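Local coordinates for protein transcriptional regulator (PDB 1UDD) that is an all-helical protein of the TenA/Thi-4/PqqC family that assembles as a tetramer, its role left open, at residues V59-A64 with E71-A76; C136-A141 with R177-I182; M114-A119 with S201-A206. All coordinates share one frame; numbering follows the deposited sequence.

Contact 1: residues V59-A64 with E71-A76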
loop_
_atom_site.group_PDB
_atom_site.type_symbol
_atom_site.label_atom_id
_atom_site.label_comp_id
_atom_site.label_asym_id
_atom_site.label_seq_id
_atom_site.Cartn_x
_atom_site.Cartn_y
_atom_site.Cartn_z
ATOM N N VAL A 59 3.907 0.622 -7.923
ATOM C CA VAL A 59 3.903 -0.026 -6.606
ATOM C C VAL A 59 5.094 -0.994 -6.473
ATOM O O VAL A 59 5.812 -0.978 -5.470
ATOM C CB VAL A 59 2.593 -0.793 -6.353
ATOM C CG1 VAL A 59 2.692 -1.552 -5.044
ATOM C CG2 VAL A 59 1.422 0.178 -6.325
ATOM N N ILE A 60 5.313 -1.836 -7.475
ATOM C CA ILE A 60 6.450 -2.752 -7.406
ATOM C C ILE A 60 7.739 -1.941 -7.203
ATOM O O ILE A 60 8.560 -2.251 -6.329
ATOM C CB ILE A 60 6.584 -3.596 -8.688
ATOM C CG1 ILE A 60 5.371 -4.514 -8.830
ATOM C CG2 ILE A 60 7.883 -4.422 -8.640
ATOM C CD1 ILE A 60 5.396 -5.348 -10.086
ATOM N N SER A 61 7.898 -0.872 -7.971
ATOM C CA SER A 61 9.109 -0.064 -7.837
ATOM C C SER A 61 9.230 0.566 -6.450
ATOM O O SER A 61 10.329 0.660 -5.889
ATOM C CB SER A 61 9.152 1.031 -8.901
ATOM O OG SER A 61 8.357 2.125 -8.511
ATOM N N SER A 62 8.105 0.988 -5.887
ATOM C CA SER A 62 8.126 1.619 -4.575
ATOM C C SER A 62 8.652 0.692 -3.463
ATOM O O SER A 62 9.098 1.155 -2.413
ATOM C CB SER A 62 6.714 2.091 -4.223
ATOM O OG SER A 62 5.883 0.990 -3.885
ATOM N N LYS A 63 8.630 -0.610 -3.719
ATOM C CA LYS A 63 9.042 -1.615 -2.743
ATOM C C LYS A 63 10.380 -2.278 -3.057
ATOM O O LYS A 63 10.992 -2.918 -2.204
ATOM C CB LYS A 63 7.943 -2.680 -2.650
ATOM C CG LYS A 63 6.574 -2.074 -2.337
ATOM C CD LYS A 63 5.414 -3.052 -2.595
ATOM C CE LYS A 63 5.457 -4.291 -1.714
ATOM N NZ LYS A 63 4.239 -5.142 -1.956
ATOM N N ALA A 64 10.832 -2.104 -4.283
ATOM C CA ALA A 64 12.064 -2.706 -4.719
ATOM C C ALA A 64 13.308 -2.033 -4.163
ATOM O O ALA A 64 13.281 -0.903 -3.681
ATOM C CB ALA A 64 12.106 -2.708 -6.241
ATOM N N GLU A 71 15.179 0.729 -12.471
ATOM C CA GLU A 71 14.896 -0.000 -13.705
ATOM C C GLU A 71 13.386 -0.103 -13.871
ATOM O O GLU A 71 12.855 0.036 -14.968
ATOM C CB GLU A 71 15.509 -1.410 -13.630
ATOM C CG GLU A 71 15.546 -2.163 -14.949
ATOM C CD GLU A 71 16.102 -3.582 -14.816
ATOM O OE1 GLU A 71 17.015 -3.795 -13.988
ATOM O OE2 GLU A 71 15.634 -4.481 -15.557
ATOM N N LEU A 72 12.684 -0.332 -12.768
ATOM C CA LEU A 72 11.226 -0.454 -12.816
ATOM C C LEU A 72 10.468 0.864 -12.983
ATOM O O LEU A 72 9.467 0.919 -13.714
ATOM C CB LEU A 72 10.726 -1.202 -11.576
ATOM C CG LEU A 72 10.491 -2.718 -11.700
ATOM C CD1 LEU A 72 11.282 -3.309 -12.853
ATOM C CD2 LEU A 72 10.850 -3.396 -10.376
ATOM N N ILE A 73 10.922 1.927 -12.322
ATOM C CA ILE A 73 10.241 3.211 -12.458
ATOM C C ILE A 73 10.406 3.724 -13.903
ATOM O O ILE A 73 9.524 4.398 -14.434
ATOM C CB ILE A 73 10.798 4.246 -11.450
ATOM C CG1 ILE A 73 9.853 5.442 -11.339
ATOM C CG2 ILE A 73 12.157 4.727 -11.889
ATOM C CD1 ILE A 73 8.499 5.112 -10.695
ATOM N N GLU A 74 11.530 3.386 -14.535
ATOM C CA GLU A 74 11.817 3.792 -15.915
ATOM C C GLU A 74 10.809 3.154 -16.859
ATOM O O GLU A 74 10.330 3.779 -17.818
ATOM C CB GLU A 74 13.217 3.333 -16.327
ATOM C CG GLU A 74 13.582 3.630 -17.798
ATOM C CD GLU A 74 13.814 5.122 -18.047
ATOM O OE1 GLU A 74 14.296 5.798 -17.119
ATOM O OE2 GLU A 74 13.532 5.615 -19.164
ATOM N N LEU A 75 10.506 1.890 -16.578
ATOM C CA LEU A 75 9.559 1.112 -17.357
ATOM C C LEU A 75 8.150 1.690 -17.151
ATOM O O LEU A 75 7.347 1.774 -18.092
ATOM C CB LEU A 75 9.620 -0.345 -16.885
ATOM C CG LEU A 75 9.053 -1.487 -17.724
ATOM C CD1 LEU A 75 9.688 -1.485 -19.113
ATOM C CD2 LEU A 75 9.345 -2.812 -17.007
ATOM N N ALA A 76 7.855 2.089 -15.916
ATOM C CA ALA A 76 6.548 2.657 -15.604
ATOM C C ALA A 76 6.434 4.001 -16.314
ATOM O O ALA A 76 5.388 4.332 -16.868
ATOM C CB ALA A 76 6.398 2.849 -14.102
#

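Contact 2: residues C136-A141 with R177-I182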
loop_
_atom_site.group_PDB
_atom_site.type_symbol
_atom_site.label_atom_id
_atom_site.label_comp_id
_atom_site.label_asym_id
_atom_site.label_seq_id
_atom_site.Cartn_x
_atom_site.Cartn_y
_atom_site.Cartn_z
ATOM N N CYS A 136 1.428 -10.715 -19.342
ATOM C CA CYS A 136 1.230 -9.546 -20.210
ATOM C C CYS A 136 2.378 -9.368 -21.196
ATOM O O CYS A 136 2.211 -9.553 -22.402
ATOM C CB CYS A 136 1.099 -8.267 -19.385
ATOM S SG CYS A 136 1.423 -6.759 -20.356
ATOM N N PHE A 137 3.545 -9.009 -20.677
ATOM C CA PHE A 137 4.721 -8.782 -21.517
ATOM C C PHE A 137 5.108 -9.992 -22.386
ATOM O O PHE A 137 5.317 -9.860 -23.589
ATOM C CB PHE A 137 5.934 -8.392 -20.655
ATOM C CG PHE A 137 5.858 -7.007 -20.055
ATOM C CD1 PHE A 137 5.150 -6.775 -18.882
ATOM C CD2 PHE A 137 6.525 -5.937 -20.651
ATOM C CE1 PHE A 137 5.111 -5.493 -18.307
ATOM C CE2 PHE A 137 6.493 -4.656 -20.086
ATOM C CZ PHE A 137 5.786 -4.435 -18.913
ATOM N N TRP A 138 5.171 -11.169 -21.772
ATOM C CA TRP A 138 5.590 -12.386 -22.464
ATOM C C TRP A 138 4.641 -12.919 -23.540
ATOM O O TRP A 138 5.077 -13.201 -24.658
ATOM C CB TRP A 138 5.898 -13.471 -21.425
ATOM C CG TRP A 138 6.679 -14.652 -21.930
ATOM C CD1 TRP A 138 7.184 -14.843 -23.196
ATOM C CD2 TRP A 138 7.034 -15.817 -21.177
ATOM N NE1 TRP A 138 7.826 -16.060 -23.272
ATOM C CE2 TRP A 138 7.750 -16.678 -22.048
ATOM C CE3 TRP A 138 6.812 -16.223 -19.849
ATOM C CZ2 TRP A 138 8.250 -17.922 -21.630
ATOM C CZ3 TRP A 138 7.310 -17.465 -19.433
ATOM C CH2 TRP A 138 8.022 -18.296 -20.324
ATOM N N SER A 139 3.356 -13.049 -23.222
ATOM C CA SER A 139 2.402 -13.550 -24.197
ATOM C C SER A 139 2.315 -12.691 -25.463
ATOM O O SER A 139 2.115 -13.219 -26.541
ATOM C CB SER A 139 1.007 -13.671 -23.580
ATOM O OG SER A 139 0.412 -12.401 -23.394
ATOM N N TYR A 140 2.449 -11.376 -25.338
ATOM C CA TYR A 140 2.365 -10.510 -26.511
ATOM C C TYR A 140 3.511 -10.786 -27.474
ATOM O O TYR A 140 3.348 -10.696 -28.696
ATOM C CB TYR A 140 2.351 -9.030 -26.096
ATOM C CG TYR A 140 0.947 -8.490 -25.881
ATOM C CD1 TYR A 140 0.096 -9.045 -24.915
ATOM C CD2 TYR A 140 0.439 -7.481 -26.703
ATOM C CE1 TYR A 140 -1.238 -8.605 -24.787
ATOM C CE2 TYR A 140 -0.880 -7.044 -26.588
ATOM C CZ TYR A 140 -1.711 -7.605 -25.636
ATOM O OH TYR A 140 -3.016 -7.170 -25.553
ATOM N N ALA A 141 4.670 -11.127 -26.929
ATOM C CA ALA A 141 5.816 -11.443 -27.764
ATOM C C ALA A 141 5.633 -12.831 -28.375
ATOM O O ALA A 141 5.928 -13.032 -29.556
ATOM C CB ALA A 141 7.104 -11.394 -26.940
ATOM N N ARG A 177 14.751 -9.737 -19.930
ATOM C CA ARG A 177 15.177 -9.181 -18.653
ATOM C C ARG A 177 14.163 -9.418 -17.530
ATOM O O ARG A 177 14.548 -9.684 -16.386
ATOM C CB ARG A 177 15.427 -7.674 -18.766
ATOM C CG ARG A 177 16.880 -7.315 -19.071
ATOM C CD ARG A 177 16.967 -6.414 -20.285
ATOM N NE ARG A 177 16.136 -5.224 -20.122
ATOM C CZ ARG A 177 15.677 -4.499 -21.137
ATOM N NH1 ARG A 177 15.971 -4.847 -22.386
ATOM N NH2 ARG A 177 14.918 -3.436 -20.902
ATOM N N LEU A 178 12.876 -9.297 -17.831
ATOM C CA LEU A 178 11.874 -9.520 -16.795
ATOM C C LEU A 178 11.959 -10.972 -16.326
ATOM O O LEU A 178 11.867 -11.249 -15.128
ATOM C CB LEU A 178 10.468 -9.198 -17.309
ATOM C CG LEU A 178 10.200 -7.694 -17.538
ATOM C CD1 LEU A 178 8.785 -7.474 -18.035
ATOM C CD2 LEU A 178 10.412 -6.924 -16.246
ATOM N N ARG A 179 12.165 -11.892 -17.263
ATOM C CA ARG A 179 12.274 -13.303 -16.913
ATOM C C ARG A 179 13.551 -13.596 -16.131
ATOM O O ARG A 179 13.557 -14.462 -15.251
ATOM C CB ARG A 179 12.200 -14.183 -18.167
ATOM C CG ARG A 179 10.794 -14.244 -18.764
ATOM C CD ARG A 179 10.515 -15.509 -19.575
ATOM N NE ARG A 179 10.814 -15.347 -20.998
ATOM C CZ ARG A 179 12.040 -15.220 -21.473
ATOM N NH1 ARG A 179 13.055 -15.249 -20.628
ATOM N NH2 ARG A 179 12.253 -15.028 -22.770
ATOM N N LYS A 180 14.624 -12.866 -16.434
ATOM C CA LYS A 180 15.886 -13.073 -15.743
ATOM C C LYS A 180 15.742 -12.677 -14.283
ATOM O O LYS A 180 16.232 -13.363 -13.387
ATOM C CB LYS A 180 17.004 -12.260 -16.392
ATOM C CG LYS A 180 18.303 -12.286 -15.590
ATOM C CD LYS A 180 19.413 -11.534 -16.323
ATOM C CE LYS A 180 20.751 -11.647 -15.600
ATOM N NZ LYS A 180 21.858 -11.098 -16.437
ATOM N N ILE A 181 15.066 -11.563 -14.041
ATOM C CA ILE A 181 14.862 -11.135 -12.683
ATOM C C ILE A 181 14.062 -12.190 -11.923
ATOM O O ILE A 181 14.461 -12.619 -10.843
ATOM C CB ILE A 181 14.150 -9.787 -12.639
ATOM C CG1 ILE A 181 15.106 -8.707 -13.171
ATOM C CG2 ILE A 181 13.717 -9.489 -11.201
ATOM C CD1 ILE A 181 14.462 -7.347 -13.406
ATOM N N ILE A 182 12.952 -12.631 -12.488
ATOM C CA ILE A 182 12.159 -13.648 -11.811
ATOM C C ILE A 182 12.971 -14.948 -11.642
ATOM O O ILE A 182 12.947 -15.572 -10.582
ATOM C CB ILE A 182 10.848 -13.935 -12.592
ATOM C CG1 ILE A 182 9.924 -12.719 -12.496
ATOM C CG2 ILE A 182 10.164 -15.200 -12.053
ATOM C CD1 ILE A 182 8.766 -12.757 -13.469
#

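Contact 3: residues M114-A119 with S201-A206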
loop_
_atom_site.group_PDB
_atom_site.type_symbol
_atom_site.label_atom_id
_atom_site.label_comp_id
_atom_site.label_asym_id
_atom_site.label_seq_id
_atom_site.Cartn_x
_atom_site.Cartn_y
_atom_site.Cartn_z
ATOM N N MET A 114 -6.632 -5.222 -14.471
ATOM C CA MET A 114 -5.748 -4.207 -13.936
ATOM C C MET A 114 -5.704 -4.276 -12.396
ATOM O O MET A 114 -4.649 -4.080 -11.793
ATOM C CB MET A 114 -6.197 -2.826 -14.407
ATOM C CG MET A 114 -6.029 -2.644 -15.910
ATOM S SD MET A 114 -4.366 -3.172 -16.511
ATOM C CE MET A 114 -4.748 -4.732 -17.186
ATOM N N ASP A 115 -6.847 -4.562 -11.770
ATOM C CA ASP A 115 -6.920 -4.653 -10.309
ATOM C C ASP A 115 -6.128 -5.840 -9.784
ATOM O O ASP A 115 -5.521 -5.765 -8.729
ATOM C CB ASP A 115 -8.384 -4.730 -9.847
ATOM C CG ASP A 115 -9.097 -3.401 -9.994
ATOM O OD1 ASP A 115 -8.412 -2.388 -10.271
ATOM O OD2 ASP A 115 -10.329 -3.363 -9.826
ATOM N N PHE A 116 -6.146 -6.938 -10.531
ATOM C CA PHE A 116 -5.383 -8.120 -10.169
ATOM C C PHE A 116 -3.896 -7.736 -10.169
ATOM O O PHE A 116 -3.145 -8.097 -9.253
ATOM C CB PHE A 116 -5.646 -9.252 -11.175
ATOM C CG PHE A 116 -4.474 -10.201 -11.348
ATOM C CD1 PHE A 116 -4.168 -11.135 -10.366
ATOM C CD2 PHE A 116 -3.668 -10.133 -12.488
ATOM C CE1 PHE A 116 -3.073 -11.998 -10.511
ATOM C CE2 PHE A 116 -2.573 -10.986 -12.644
ATOM C CZ PHE A 116 -2.276 -11.922 -11.650
ATOM N N MET A 117 -3.471 -6.990 -11.181
ATOM C CA MET A 117 -2.063 -6.559 -11.245
ATOM C C MET A 117 -1.696 -5.701 -10.023
ATOM O O MET A 117 -0.704 -5.960 -9.345
ATOM C CB MET A 117 -1.785 -5.714 -12.500
ATOM C CG MET A 117 -2.192 -6.358 -13.841
ATOM S SD MET A 117 -1.478 -5.518 -15.269
ATOM C CE MET A 117 -1.540 -3.872 -14.767
ATOM N N LEU A 118 -2.498 -4.670 -9.761
ATOM C CA LEU A 118 -2.223 -3.772 -8.654
ATOM C C LEU A 118 -2.302 -4.504 -7.319
ATOM O O LEU A 118 -1.433 -4.361 -6.471
ATOM C CB LEU A 118 -3.212 -2.600 -8.666
ATOM C CG LEU A 118 -2.900 -1.500 -7.640
ATOM C CD1 LEU A 118 -1.504 -0.947 -7.881
ATOM C CD2 LEU A 118 -3.919 -0.392 -7.756
ATOM N N ALA A 119 -3.354 -5.286 -7.132
ATOM C CA ALA A 119 -3.508 -6.037 -5.890
ATOM C C ALA A 119 -2.326 -6.984 -5.640
ATOM O O ALA A 119 -1.864 -7.142 -4.497
ATOM C CB ALA A 119 -4.817 -6.826 -5.916
ATOM N N SER A 201 -2.633 -15.263 -17.028
ATOM C CA SER A 201 -2.824 -15.872 -18.342
ATOM C C SER A 201 -4.310 -15.963 -18.664
ATOM O O SER A 201 -4.721 -15.731 -19.808
ATOM C CB SER A 201 -2.187 -17.272 -18.380
ATOM O OG SER A 201 -0.795 -17.194 -18.116
ATOM N N LYS A 202 -5.119 -16.309 -17.664
ATOM C CA LYS A 202 -6.568 -16.384 -17.876
ATOM C C LYS A 202 -7.108 -14.998 -18.215
ATOM O O LYS A 202 -7.939 -14.848 -19.114
ATOM C CB LYS A 202 -7.281 -16.924 -16.638
ATOM C CG LYS A 202 -7.030 -18.401 -16.390
ATOM C CD LYS A 202 -7.967 -18.891 -15.318
ATOM C CE LYS A 202 -7.784 -20.368 -15.049
ATOM N NZ LYS A 202 -8.789 -20.831 -14.044
ATOM N N PHE A 203 -6.633 -13.981 -17.503
ATOM C CA PHE A 203 -7.079 -12.615 -17.791
ATOM C C PHE A 203 -6.729 -12.230 -19.221
ATOM O O PHE A 203 -7.513 -11.579 -19.896
ATOM C CB PHE A 203 -6.442 -11.616 -16.834
ATOM C CG PHE A 203 -7.164 -11.487 -15.517
ATOM C CD1 PHE A 203 -8.516 -11.151 -15.476
ATOM C CD2 PHE A 203 -6.483 -11.665 -14.314
ATOM C CE1 PHE A 203 -9.178 -10.991 -14.254
ATOM C CE2 PHE A 203 -7.134 -11.506 -13.086
ATOM C CZ PHE A 203 -8.486 -11.168 -13.054
ATOM N N GLU A 204 -5.541 -12.620 -19.679
ATOM C CA GLU A 204 -5.132 -12.306 -21.040
ATOM C C GLU A 204 -6.127 -12.895 -22.043
ATOM O O GLU A 204 -6.535 -12.226 -22.990
ATOM C CB GLU A 204 -3.728 -12.864 -21.331
ATOM C CG GLU A 204 -2.569 -11.995 -20.839
ATOM C CD GLU A 204 -2.588 -10.582 -21.419
ATOM O OE1 GLU A 204 -3.047 -10.412 -22.570
ATOM O OE2 GLU A 204 -2.126 -9.640 -20.734
ATOM N N LEU A 205 -6.495 -14.152 -21.834
ATOM C CA LEU A 205 -7.435 -14.830 -22.716
ATOM C C LEU A 205 -8.782 -14.122 -22.632
ATOM O O LEU A 205 -9.423 -13.846 -23.650
ATOM C CB LEU A 205 -7.567 -16.305 -22.308
ATOM C CG LEU A 205 -8.515 -17.206 -23.105
ATOM C CD1 LEU A 205 -8.291 -17.040 -24.591
ATOM C CD2 LEU A 205 -8.289 -18.653 -22.689
ATOM N N ALA A 206 -9.186 -13.797 -21.408
ATOM C CA ALA A 206 -10.454 -13.118 -21.176
ATOM C C ALA A 206 -10.462 -11.762 -21.863
ATOM O O ALA A 206 -11.499 -11.313 -22.366
ATOM C CB ALA A 206 -10.686 -12.940 -19.670
#

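Contact 1: residues V59-A64 with E71-A76
S61 of helix 36-63 meets L72 of helix 68-79, which runs back beside it, an antiparallel helical hairpin in an all-helical bundle. The short axes approach to 8.6 Å at an angle of 160°. The CA atoms of S61 and L72 lie 5.4 Å apart, a close passage consistent with the small size of serine here. CB of S61 lies 3.8 Å from CB of L72. Beside this pair, the L72 branch CD2 meets CG2 of I60 at 3.6 Å, while CB of A64 reaches the same CD2 methyl of L72 more loosely, at 4.4 Å. All five touching residues are buried, and the meeting is one of van der Waals packing.

Further out, I60 also packs on L130 and L133 of helix 126-146. The hydroxyl of S61 is hydrogen-bonded to O of A58 one turn earlier, which satisfies it inside its own helix. A second subunit approaches the same region: its A58 packs on S61, and its V80 on I73. The torsion of I73 (chi1 -165°) sets CG1 anti to the backbone N, and the chain ends with CD1 of I73 lying 3.7 Å from OG of S61.

Contact 2: residues C136-A141 with R177-I182
W138 and R179 illustrate how a long basic side chain can use an aromatic face: R179 lays CD and NE over one face of the W138 indole. The aliphatic part supplies a CH-pi contact: CD of R179 stands 3.6 Å from the centroid of the six-membered ring of W138, only 3° off the ring normal. The charged part follows as a cation-pi contact, with CZ of R179 4.8 Å from the centroid of the five-membered ring of W138 and 22° off its normal. Between them NE of R179 comes within 3.5 Å of CE2 of W138. The guanidinium does not lie flat on the indole; the two planes are 66° apart, and it turns an edge to the ring. In the arginine, a bend at chi3 turns NE from CD over the indole.

One residue earlier on each helix, the interaction is purely apolar. CD1 of L178 sits over a face of the F137 ring, 3.7 Å from its centroid and displaced toward the CG side, where CG of F137 itself is 3.6 Å away. The leucine crosses the phenylalanine at about a right angle and reaches it with this one methyl.

NE1 of W138 is hydrogen-bonded to OE2 of E142 on the same helix, and W17 meets the indole edge-to-face. The contact joins helix 126-146 to helix 169-183, with F137 also packed on L53 of helix 36-63, while T6 of helix 5-11 touches both W138 and R179.

Contact 3: residues M114-A119 with S201-A206
F116 and F203 carry this contact alone, a compact meeting of two phenylalanines between helices whose nearest CA atoms, those of F116 and F203, remain 9.0 Å apart. The tight part is the approach of CE2 of F203 to the root of F116: it lies 3.3 Å from CB and 3.4 Å from CG of F116. Its neighbour CD2 of F203 is 3.7 Å from CD2 of F116, so one side of the F203 ring follows the near part of the other ring. The rings meet obliquely, with centroids 5.3 Å apart and planes at 37°. In F116, CG is anti to the backbone N (chi1 150°), which leaves CB and CG facing CE2 of F203, whereas F203 reaches across with the far part of its ring.

Away from this pair the two segments separate quickly. E204 makes no contact with 114-119, and its carboxylate is held elsewhere, OE2 being hydrogen-bonded to OH of Y113 and OH of Y49. Other parts of the protein pack on the two rings. I196 and T199, earlier on helix 190-213, lie against F116, as does A132 of helix 126-146; the Y113 ring meets F203 with planes at about 20°. The fourth subunit closes in as well, with its D115 on F116 and its A112 on F203. Both phenylalanines are buried, and the pair represents the buried aromatic packing of a helical bundle, here joining helix 108-123 to helix 190-213 beside a subunit interface.

In the fold
The three contacts show how one all-helical bundle is tied together over very different chain separations. Contact 1 comes first, a local hairpin whose segments are only 7 residues apart; contact 3 spans 82 residues, and contact 2 falls wholly within that span. Their centres lie about 15 Å (1 to 2 and 2 to 3) and 19 Å (1 to 3) apart, and each pair touches. V59 packs on L118, E71 on I181, and E204 on C136 and Y140. The helices of contacts 2 and 3 are neighbours in the chain, 126-146 following 108-123 and 190-213 following 169-183. Contacts 1 and 3 lie at subunit interfaces, while contact 2 is internal to the chain.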